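Local coordinates for protein V-type ATP synthase alpha chain (Nanoarchaeum equitans Kin4-M, PDB 5BN3) that belongs to the ATP synthase alpha/beta family as a V-ATPase A subunit, with a P-loop-type nucleotide-binding domain that holds adenosine-5'-diphosphate in this model, at residues K65-E70 with W182-P187; F140-I145 with E306-Q311; K186-K191 with G301-E306. All coordinates share one frame; numbering follows the deposited sequence.

Contact 1. Residues K65-E70 with W182-P187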
loop_
_atom_site.group_PDB
_atom_site.type_symbol
_atom_site.label_atom_id
_atom_site.label_comp_id
_atom_site.label_asym_id
_atom_site.label_seq_id
_atom_site.Cartn_x
_atom_site.Cartn_y
_atom_site.Cartn_z
ATOM N N LYS A 65 -16.002 -42.658 -8.893
ATOM C CA LYS A 65 -16.827 -42.136 -7.820
ATOM C C LYS A 65 -16.327 -40.802 -7.302
ATOM O O LYS A 65 -15.141 -40.493 -7.412
ATOM N N PRO A 66 -17.236 -39.995 -6.742
ATOM C CA PRO A 66 -16.855 -38.714 -6.142
ATOM C C PRO A 66 -16.399 -38.902 -4.703
ATOM O O PRO A 66 -16.449 -40.019 -4.184
ATOM C CB PRO A 66 -18.160 -37.919 -6.177
ATOM C CG PRO A 66 -19.221 -38.963 -6.050
ATOM C CD PRO A 66 -18.698 -40.182 -6.769
ATOM N N LEU A 67 -15.957 -37.820 -4.070
ATOM C CA LEU A 67 -15.483 -37.877 -2.691
ATOM C C LEU A 67 -16.668 -37.999 -1.738
ATOM O O LEU A 67 -17.536 -37.125 -1.703
ATOM C CB LEU A 67 -14.657 -36.627 -2.369
ATOM C CG LEU A 67 -13.590 -36.717 -1.275
ATOM C CD1 LEU A 67 -12.647 -37.863 -1.560
ATOM C CD2 LEU A 67 -12.807 -35.414 -1.171
ATOM N N THR A 68 -16.707 -39.085 -0.968
ATOM C CA THR A 68 -17.850 -39.364 -0.101
ATOM C C THR A 68 -17.472 -39.567 1.364
ATOM O O THR A 68 -16.301 -39.753 1.699
ATOM C CB THR A 68 -18.623 -40.617 -0.567
ATOM O OG1 THR A 68 -17.805 -41.779 -0.386
ATOM C CG2 THR A 68 -19.012 -40.497 -2.032
ATOM N N ILE A 69 -18.485 -39.531 2.225
ATOM C CA ILE A 69 -18.326 -39.862 3.636
ATOM C C ILE A 69 -19.374 -40.901 4.031
ATOM O O ILE A 69 -20.517 -40.846 3.568
ATOM C CB ILE A 69 -18.462 -38.608 4.534
ATOM C CG1 ILE A 69 -18.336 -38.980 6.013
ATOM C CG2 ILE A 69 -19.789 -37.909 4.291
ATOM C CD1 ILE A 69 -17.005 -39.603 6.371
ATOM N N GLU A 70 -18.975 -41.861 4.860
ATOM C CA GLU A 70 -19.915 -42.845 5.383
ATOM C C GLU A 70 -20.713 -42.237 6.529
ATOM O O GLU A 70 -20.141 -41.750 7.506
ATOM C CB GLU A 70 -19.177 -44.098 5.864
ATOM C CG GLU A 70 -18.590 -44.949 4.744
ATOM C CD GLU A 70 -17.742 -46.094 5.266
ATOM O OE1 GLU A 70 -17.650 -46.259 6.502
ATOM O OE2 GLU A 70 -17.159 -46.827 4.440
ATOM N N TRP A 182 -22.371 -40.487 1.001
ATOM C CA TRP A 182 -22.846 -39.240 0.418
ATOM C C TRP A 182 -21.688 -38.349 -0.024
ATOM O O TRP A 182 -20.713 -38.186 0.711
ATOM C CB TRP A 182 -23.737 -38.492 1.412
ATOM C CG TRP A 182 -24.439 -37.333 0.798
ATOM C CD1 TRP A 182 -24.021 -36.036 0.780
ATOM C CD2 TRP A 182 -25.684 -37.366 0.095
ATOM N NE1 TRP A 182 -24.934 -35.256 0.112
ATOM C CE2 TRP A 182 -25.965 -36.050 -0.319
ATOM C CE3 TRP A 182 -26.590 -38.381 -0.223
ATOM C CZ2 TRP A 182 -27.116 -35.723 -1.035
ATOM C CZ3 TRP A 182 -27.729 -38.057 -0.933
ATOM C CH2 TRP A 182 -27.984 -36.739 -1.331
ATOM N N PRO A 183 -21.794 -37.771 -1.230
ATOM C CA PRO A 183 -20.768 -36.858 -1.749
ATOM C C PRO A 183 -20.703 -35.586 -0.905
ATOM O O PRO A 183 -21.705 -34.878 -0.799
ATOM C CB PRO A 183 -21.275 -36.522 -3.160
ATOM C CG PRO A 183 -22.255 -37.616 -3.497
ATOM C CD PRO A 183 -22.889 -37.982 -2.193
ATOM N N ILE A 184 -19.542 -35.297 -0.325
ATOM C CA ILE A 184 -19.407 -34.173 0.601
ATOM C C ILE A 184 -19.581 -32.799 -0.049
ATOM O O ILE A 184 -19.901 -31.826 0.635
ATOM C CB ILE A 184 -18.060 -34.215 1.360
ATOM C CG1 ILE A 184 -16.884 -34.148 0.384
ATOM C CG2 ILE A 184 -17.974 -35.457 2.234
ATOM C CD1 ILE A 184 -15.530 -34.097 1.069
ATOM N N ARG A 185 -19.369 -32.715 -1.358
ATOM C CA ARG A 185 -19.522 -31.446 -2.073
ATOM C C ARG A 185 -20.974 -31.155 -2.428
ATOM O O ARG A 185 -21.290 -30.098 -2.972
ATOM C CB ARG A 185 -18.672 -31.432 -3.348
ATOM C CG ARG A 185 -17.174 -31.432 -3.101
ATOM C CD ARG A 185 -16.400 -31.250 -4.395
ATOM N NE ARG A 185 -14.958 -31.311 -4.170
ATOM C CZ ARG A 185 -14.217 -30.272 -3.796
ATOM N NH1 ARG A 185 -14.782 -29.087 -3.608
ATOM N NH2 ARG A 185 -12.913 -30.417 -3.610
ATOM N N LYS A 186 -21.854 -32.100 -2.117
ATOM C CA LYS A 186 -23.262 -31.988 -2.477
ATOM C C LYS A 186 -24.114 -31.788 -1.232
ATOM O O LYS A 186 -24.133 -32.645 -0.346
ATOM C CB LYS A 186 -23.708 -33.251 -3.214
ATOM C CG LYS A 186 -25.140 -33.230 -3.717
ATOM C CD LYS A 186 -25.431 -34.501 -4.504
ATOM C CE LYS A 186 -26.871 -34.551 -4.983
ATOM N NZ LYS A 186 -27.164 -35.821 -5.705
ATOM N N PRO A 187 -24.814 -30.647 -1.156
ATOM C CA PRO A 187 -25.683 -30.346 -0.012
ATOM C C PRO A 187 -26.805 -31.370 0.110
ATOM O O PRO A 187 -27.395 -31.742 -0.906
ATOM C CB PRO A 187 -26.274 -28.978 -0.371
ATOM C CG PRO A 187 -25.299 -28.380 -1.336
ATOM C CD PRO A 187 -24.763 -29.537 -2.125
HETATM O O HOH W 1 -18.242 -34.649 -3.259
#

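Contact 2. Residues F140-I145 with E306-Q311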
loop_
_atom_site.group_PDB
_atom_site.type_symbol
_atom_site.label_atom_id
_atom_site.label_comp_id
_atom_site.label_asym_id
_atom_site.label_seq_id
_atom_site.Cartn_x
_atom_site.Cartn_y
_atom_site.Cartn_z
ATOM N N PHE A 140 -27.034 -41.977 22.865
ATOM C CA PHE A 140 -27.663 -41.150 21.841
ATOM C C PHE A 140 -28.556 -41.987 20.931
ATOM O O PHE A 140 -28.136 -43.034 20.430
ATOM C CB PHE A 140 -26.602 -40.424 21.010
ATOM C CG PHE A 140 -27.171 -39.445 20.024
ATOM C CD1 PHE A 140 -27.501 -38.158 20.419
ATOM C CD2 PHE A 140 -27.373 -39.807 18.700
ATOM C CE1 PHE A 140 -28.026 -37.250 19.517
ATOM C CE2 PHE A 140 -27.900 -38.904 17.791
ATOM C CZ PHE A 140 -28.227 -37.625 18.201
ATOM N N GLU A 141 -29.785 -41.524 20.714
ATOM C CA GLU A 141 -30.699 -42.209 19.807
ATOM C C GLU A 141 -30.374 -41.875 18.350
ATOM O O GLU A 141 -30.892 -40.909 17.785
ATOM C CB GLU A 141 -32.158 -41.859 20.121
ATOM C CG GLU A 141 -33.162 -42.570 19.222
ATOM C CD GLU A 141 -34.591 -42.108 19.435
ATOM O OE1 GLU A 141 -35.143 -41.444 18.533
ATOM O OE2 GLU A 141 -35.171 -42.422 20.498
ATOM N N HIS A 142 -29.511 -42.681 17.744
ATOM C CA HIS A 142 -29.158 -42.488 16.345
ATOM C C HIS A 142 -30.297 -42.979 15.465
ATOM O O HIS A 142 -30.674 -44.153 15.515
ATOM C CB HIS A 142 -27.868 -43.237 16.013
ATOM C CG HIS A 142 -27.230 -42.806 14.728
ATOM N ND1 HIS A 142 -25.879 -42.552 14.622
ATOM C CD2 HIS A 142 -27.750 -42.599 13.497
ATOM C CE1 HIS A 142 -25.597 -42.200 13.383
ATOM N NE2 HIS A 142 -26.712 -42.222 12.676
ATOM N N ARG A 143 -30.851 -42.076 14.665
ATOM C CA ARG A 143 -31.956 -42.422 13.788
ATOM C C ARG A 143 -31.458 -42.844 12.413
ATOM O O ARG A 143 -30.814 -42.070 11.703
ATOM C CB ARG A 143 -32.942 -41.253 13.699
ATOM C CG ARG A 143 -33.670 -41.014 15.018
ATOM C CD ARG A 143 -34.271 -39.627 15.119
ATOM N NE ARG A 143 -34.812 -39.380 16.456
ATOM C CZ ARG A 143 -35.208 -38.192 16.903
ATOM N NH1 ARG A 143 -35.126 -37.123 16.124
ATOM N NH2 ARG A 143 -35.681 -38.072 18.133
ATOM N N ILE A 144 -31.744 -44.092 12.057
ATOM C CA ILE A 144 -31.327 -44.626 10.768
ATOM C C ILE A 144 -32.270 -44.115 9.688
ATOM O O ILE A 144 -33.390 -44.606 9.543
ATOM C CB ILE A 144 -31.301 -46.166 10.774
ATOM C CG1 ILE A 144 -30.531 -46.673 11.998
ATOM C CG2 ILE A 144 -30.684 -46.700 9.487
ATOM C CD1 ILE A 144 -29.098 -46.158 12.089
ATOM N N ILE A 145 -31.818 -43.109 8.947
ATOM C CA ILE A 145 -32.610 -42.545 7.866
ATOM C C ILE A 145 -32.153 -43.124 6.534
ATOM O O ILE A 145 -30.959 -43.143 6.230
ATOM C CB ILE A 145 -32.536 -41.000 7.845
ATOM C CG1 ILE A 145 -31.083 -40.526 7.899
ATOM C CG2 ILE A 145 -33.316 -40.415 9.017
ATOM C CD1 ILE A 145 -30.931 -39.025 7.744
ATOM N N GLU A 306 -25.320 -31.963 8.344
ATOM C CA GLU A 306 -26.590 -32.070 7.640
ATOM C C GLU A 306 -27.244 -33.417 7.919
ATOM O O GLU A 306 -28.464 -33.509 8.029
ATOM C CB GLU A 306 -26.378 -31.914 6.132
ATOM C CG GLU A 306 -26.016 -30.513 5.671
ATOM C CD GLU A 306 -25.758 -30.459 4.179
ATOM O OE1 GLU A 306 -25.210 -31.443 3.635
ATOM O OE2 GLU A 306 -26.107 -29.440 3.547
ATOM N N TYR A 307 -26.420 -34.457 8.019
ATOM C CA TYR A 307 -26.901 -35.817 8.256
ATOM C C TYR A 307 -27.656 -35.935 9.574
ATOM O O TYR A 307 -28.736 -36.522 9.631
ATOM C CB TYR A 307 -25.728 -36.805 8.215
ATOM C CG TYR A 307 -26.066 -38.207 8.673
ATOM C CD1 TYR A 307 -26.930 -39.011 7.944
ATOM C CD2 TYR A 307 -25.501 -38.733 9.827
ATOM C CE1 TYR A 307 -27.233 -40.297 8.360
ATOM C CE2 TYR A 307 -25.798 -40.016 10.249
ATOM C CZ TYR A 307 -26.663 -40.791 9.511
ATOM O OH TYR A 307 -26.959 -42.067 9.930
ATOM N N PHE A 308 -27.091 -35.375 10.635
ATOM C CA PHE A 308 -27.754 -35.417 11.933
ATOM C C PHE A 308 -28.927 -34.441 11.982
ATOM O O PHE A 308 -29.906 -34.672 12.692
ATOM C CB PHE A 308 -26.755 -35.157 13.061
ATOM C CG PHE A 308 -25.907 -36.350 13.402
ATOM C CD1 PHE A 308 -26.410 -37.365 14.205
ATOM C CD2 PHE A 308 -24.611 -36.462 12.922
ATOM C CE1 PHE A 308 -25.636 -38.469 14.524
ATOM C CE2 PHE A 308 -23.830 -37.561 13.238
ATOM C CZ PHE A 308 -24.344 -38.568 14.039
ATOM N N ARG A 309 -28.827 -33.357 11.217
ATOM C CA ARG A 309 -29.945 -32.435 11.044
ATOM C C ARG A 309 -31.136 -33.158 10.418
ATOM O O ARG A 309 -32.284 -32.948 10.814
ATOM C CB ARG A 309 -29.529 -31.261 10.155
ATOM C CG ARG A 309 -30.658 -30.292 9.825
ATOM C CD ARG A 309 -30.370 -29.547 8.536
ATOM N NE ARG A 309 -30.355 -30.453 7.388
ATOM C CZ ARG A 309 -29.993 -30.102 6.158
ATOM N NH1 ARG A 309 -29.608 -28.858 5.905
ATOM N NH2 ARG A 309 -30.010 -30.999 5.182
ATOM N N ASP A 310 -30.853 -34.022 9.448
ATOM C CA ASP A 310 -31.897 -34.759 8.741
ATOM C C ASP A 310 -32.627 -35.765 9.637
ATOM O O ASP A 310 -33.718 -36.226 9.301
ATOM C CB ASP A 310 -31.303 -35.469 7.519
ATOM C CG ASP A 310 -30.845 -34.504 6.444
ATOM O OD1 ASP A 310 -31.306 -33.341 6.437
ATOM O OD2 ASP A 310 -30.028 -34.916 5.593
ATOM N N GLN A 311 -32.025 -36.102 10.773
ATOM C CA GLN A 311 -32.659 -36.997 11.736
ATOM C C GLN A 311 -33.610 -36.225 12.643
ATOM O O GLN A 311 -34.266 -36.808 13.506
ATOM C CB GLN A 311 -31.604 -37.717 12.585
ATOM C CG GLN A 311 -30.652 -38.605 11.794
ATOM C CD GLN A 311 -29.566 -39.218 12.657
ATOM O OE1 GLN A 311 -29.758 -39.446 13.853
ATOM N NE2 GLN A 311 -28.411 -39.479 12.054
#

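Contact 3. Residues K186-K191 with G301-E306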
loop_
_atom_site.group_PDB
_atom_site.type_symbol
_atom_site.label_atom_id
_atom_site.label_comp_id
_atom_site.label_asym_id
_atom_site.label_seq_id
_atom_site.Cartn_x
_atom_site.Cartn_y
_atom_site.Cartn_z
ATOM N N LYS A 186 -21.854 -32.100 -2.117
ATOM C CA LYS A 186 -23.262 -31.988 -2.477
ATOM C C LYS A 186 -24.114 -31.788 -1.232
ATOM O O LYS A 186 -24.133 -32.645 -0.346
ATOM C CB LYS A 186 -23.708 -33.251 -3.214
ATOM C CG LYS A 186 -25.140 -33.230 -3.717
ATOM C CD LYS A 186 -25.431 -34.501 -4.504
ATOM C CE LYS A 186 -26.871 -34.551 -4.983
ATOM N NZ LYS A 186 -27.164 -35.821 -5.705
ATOM N N PRO A 187 -24.814 -30.647 -1.156
ATOM C CA PRO A 187 -25.683 -30.346 -0.012
ATOM C C PRO A 187 -26.805 -31.370 0.110
ATOM O O PRO A 187 -27.395 -31.742 -0.906
ATOM C CB PRO A 187 -26.274 -28.978 -0.371
ATOM C CG PRO A 187 -25.299 -28.380 -1.336
ATOM C CD PRO A 187 -24.763 -29.537 -2.125
ATOM N N ARG A 188 -27.090 -31.826 1.326
ATOM C CA ARG A 188 -28.151 -32.808 1.531
ATOM C C ARG A 188 -29.529 -32.156 1.462
ATOM O O ARG A 188 -29.768 -31.123 2.091
ATOM C CB ARG A 188 -27.955 -33.553 2.857
ATOM C CG ARG A 188 -26.750 -34.489 2.848
ATOM C CD ARG A 188 -26.531 -35.173 4.193
ATOM N NE ARG A 188 -27.695 -35.942 4.631
ATOM C CZ ARG A 188 -27.967 -37.185 4.241
ATOM N NH1 ARG A 188 -27.164 -37.811 3.392
ATOM N NH2 ARG A 188 -29.048 -37.800 4.699
ATOM N N PRO A 189 -30.443 -32.769 0.693
ATOM C CA PRO A 189 -31.778 -32.214 0.441
ATOM C C PRO A 189 -32.656 -32.181 1.685
ATOM O O PRO A 189 -32.443 -32.947 2.628
ATOM C CB PRO A 189 -32.373 -33.190 -0.580
ATOM C CG PRO A 189 -31.663 -34.478 -0.320
ATOM C CD PRO A 189 -30.259 -34.079 0.045
ATOM N N TYR A 190 -33.632 -31.280 1.669
ATOM C CA TYR A 190 -34.627 -31.159 2.728
ATOM C C TYR A 190 -35.903 -30.649 2.080
ATOM O O TYR A 190 -35.926 -30.405 0.873
ATOM C CB TYR A 190 -34.146 -30.196 3.819
ATOM C CG TYR A 190 -33.686 -28.855 3.299
ATOM C CD1 TYR A 190 -32.365 -28.651 2.935
ATOM C CD2 TYR A 190 -34.571 -27.793 3.181
ATOM C CE1 TYR A 190 -31.937 -27.433 2.462
ATOM C CE2 TYR A 190 -34.151 -26.570 2.710
ATOM C CZ TYR A 190 -32.833 -26.396 2.352
ATOM O OH TYR A 190 -32.410 -25.178 1.881
ATOM N N LYS A 191 -36.964 -30.478 2.863
ATOM C CA LYS A 191 -38.236 -30.037 2.291
ATOM C C LYS A 191 -38.350 -28.522 2.154
ATOM O O LYS A 191 -38.627 -28.018 1.067
ATOM C CB LYS A 191 -39.425 -30.617 3.064
ATOM C CG LYS A 191 -39.683 -32.083 2.752
ATOM C CD LYS A 191 -41.038 -32.538 3.267
ATOM C CE LYS A 191 -41.413 -33.889 2.681
ATOM N NZ LYS A 191 -42.762 -34.335 3.123
ATOM N N GLY A 301 -17.362 -32.055 7.438
ATOM C CA GLY A 301 -18.037 -31.695 8.673
ATOM C C GLY A 301 -19.420 -31.130 8.434
ATOM O O GLY A 301 -20.340 -31.364 9.218
ATOM N N ALA A 302 -19.563 -30.376 7.352
ATOM C CA ALA A 302 -20.858 -29.830 6.977
ATOM C C ALA A 302 -21.825 -30.949 6.605
ATOM O O ALA A 302 -22.993 -30.928 6.997
ATOM C CB ALA A 302 -20.704 -28.858 5.822
ATOM N N THR A 303 -21.334 -31.918 5.836
ATOM C CA THR A 303 -22.150 -33.051 5.399
ATOM C C THR A 303 -22.640 -33.891 6.575
ATOM O O THR A 303 -23.812 -34.274 6.630
ATOM C CB THR A 303 -21.368 -33.949 4.420
ATOM O OG1 THR A 303 -21.027 -33.192 3.253
ATOM C CG2 THR A 303 -22.211 -35.143 4.008
ATOM N N ILE A 304 -21.738 -34.181 7.510
ATOM C CA ILE A 304 -22.095 -34.914 8.720
ATOM C C ILE A 304 -23.103 -34.109 9.545
ATOM O O ILE A 304 -24.034 -34.673 10.125
ATOM C CB ILE A 304 -20.839 -35.237 9.559
ATOM C CG1 ILE A 304 -19.923 -36.197 8.791
ATOM C CG2 ILE A 304 -21.223 -35.831 10.901
ATOM C CD1 ILE A 304 -18.596 -36.477 9.486
ATOM N N GLY A 305 -22.925 -32.790 9.579
ATOM C CA GLY A 305 -23.859 -31.911 10.265
ATOM C C GLY A 305 -25.251 -31.973 9.672
ATOM O O GLY A 305 -26.245 -32.024 10.403
ATOM N N GLU A 306 -25.320 -31.963 8.344
ATOM C CA GLU A 306 -26.590 -32.070 7.640
ATOM C C GLU A 306 -27.244 -33.417 7.919
ATOM O O GLU A 306 -28.464 -33.509 8.029
ATOM C CB GLU A 306 -26.378 -31.914 6.132
ATOM C CG GLU A 306 -26.016 -30.513 5.671
ATOM C CD GLU A 306 -25.758 -30.459 4.179
ATOM O OE1 GLU A 306 -25.210 -31.443 3.635
ATOM O OE2 GLU A 306 -26.107 -29.440 3.547
HETATM O O HOH W 2 -28.418 -28.623 3.186
#

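Contact 1. Residues K65-E70 with W182-P187
Leu-67 O takes the backbone N-H of Ile-184 at 3.0 Å, and the same oxygen lies 3.2 Å from Pro-183 CA in a CA-H...O contact. Further along, Ile-69 and Trp-182 bond in both directions: Ile-69 N donates to Trp-182 O at 3.0 Å, Trp-182 N to Ile-69 O at 3.2 Å. Beside these bonds the aliphatic branches meet. Ile-184 CG1 sits between its own backbone N and carbonyl carbon (chi1 60°), and CD1 beyond it comes to 3.8 Å from Leu-67 CD2. The other branch, CG2, packs 3.7 Å from Ile-69 CG2, the two isoleucines crossing at about a right angle. The motif is a small two-stranded antiparallel sheet, strand 68-71 against strand 180-183, in which Thr-68 and Pro-183 form the non-hydrogen-bonded pair and Ile-69 and Trp-182 the hydrogen-bonded one. Pro-66 and Pro-183 lie side by side, pointing the same way, with CG near CG. A type I beta turn from Pro-183 to Lys-186 then leads the chain off. Trp-182 spans it: NE1 donates to Lys-186 O at 2.8 Å, almost in the indole plane, while Pro-183 CD lies over one indole face. A water donates to Leu-67 O and accepts from Arg-185 N. Further out, Arg-185 is salt-bridged to Glu-34 and Glu-295, and Thr-303 of helix 293-309 touches Ile-69, Trp-182 and Ile-184.

Contact 2. Residues F140-I145 with E306-Q311
His-142 and Tyr-307 both carry CG anti to the backbone N (chi1 -164° and 170°), and their rings meet rim to rim. His-142 NE2 and Tyr-307 OH share a hydrogen bond of 2.8 Å in which either could be the donor; the second ring nitrogen, His-142 ND1, is hydrogen-bonded to Glu-137 OE1. Phe-308 completes an aromatic cluster, with CE1 over one face of the imidazole, 3.8 Å above its plane and offset toward the rim. Gln-311, extended beyond CG, brings its amide up to the strand. Its OE1 accepts Arg-143 N at 3.0 Å, the donor standing 61° out of the carbonyl plane, and its NE2 lies over the Tyr-307 ring, toward the rim. Arg-143 returns the grip: NH1 gives a nearly straight bond of 2.8 Å to Gln-311 O, while NE holds Glu-141 OE1 at 2.9 Å. Both partners lie in the guanidinium plane, which fixes its rotation. Farther along the strand Ile-145 packs its CD1 3.6 Å from Asp-310 CB and its CG1 against Tyr-307 CE1; the Asp-310 carboxylate itself is paired with Arg-309 and Arg-188. Strand 140-145 thus lies against the C-terminal end of helix 293-309, with strand 131-137 as its antiparallel neighbour. Phe-140 and Phe-308, in contact at CE2 and CE1, both also touch Ile-244 on strand 244-250 of the mixed sheet.

Contact 3. Residues K186-K191 with G301-E306
Pro-187 and Arg-188 meet the carboxylate of Glu-306 where the loop joining strands 180-183 and 192-193 passes across helix 293-309. That helix belongs to the P-loop-type nucleotide-binding domain of the ATP synthase alpha/beta family, so the contact seats a connecting loop on a core helix of the fold. Lys-186 opens the loop with its CB turned from the helix; its carbonyl O lies 4.3 Å from Glu-306 OE1, plain packing. At Pro-187 the backbone comes closer, CA standing 3.7 Å from Glu-306 OE2. On the loop side Arg-188 carries most of the contact. Its backbone N donates to Glu-306 OE1 at 3.0 Å with a fairly straight N-H (160°), and weakly to OE2 at 3.4 Å. The N-H meets OE1 from above the carboxylate plane; the link to OE2 is secondary. The side chain of Arg-188 crosses that of Glu-306 obliquely: CB and CG both come up against OE1, and CD rests 3.8 Å from Glu-306 CB, with the carbonyl O of Thr-303 close by. A bend at chi3 (58°) then sets NE 5.2 Å from Glu-306 OE1, too far for the two charged groups to touch. The guanidinium instead pairs with Asp-310, donates from NH1 to His-180 and makes a cation-pi contact with Trp-182. Glu-306 OE1 has its own counter-charge in Arg-359. Together with the loop N-H, that probably favours the ionised carboxylate in this buried setting. Arg-309 NH2 probably donates to Arg-188 O as well. A water donates to this same Arg-188 O at 3.0 Å and lies 2.5 Å from Glu-306 OE2, so short that this second link is doubtful.

Along the chain the segments run 65-70, 140-145, 182-187 overlapping 186-191, then 301-306 and 306-311, which share Glu-306. Contact 3 lies between the others, its centre about 10 Å from that of contact 1 and about 11 Å from that of contact 2; the centres of contacts 1 and 2 are about 17 Å apart. Helix 293-309 serves contacts 2 and 3 directly, and its side chains also reach the two-stranded sheet of contact 1. Arg-188 ties contacts 2 and 3 by a salt bridge. One helix of the nucleotide-binding domain therefore meets the two-stranded sheet, the connecting loop and an edge strand of the barrel-sandwich family region.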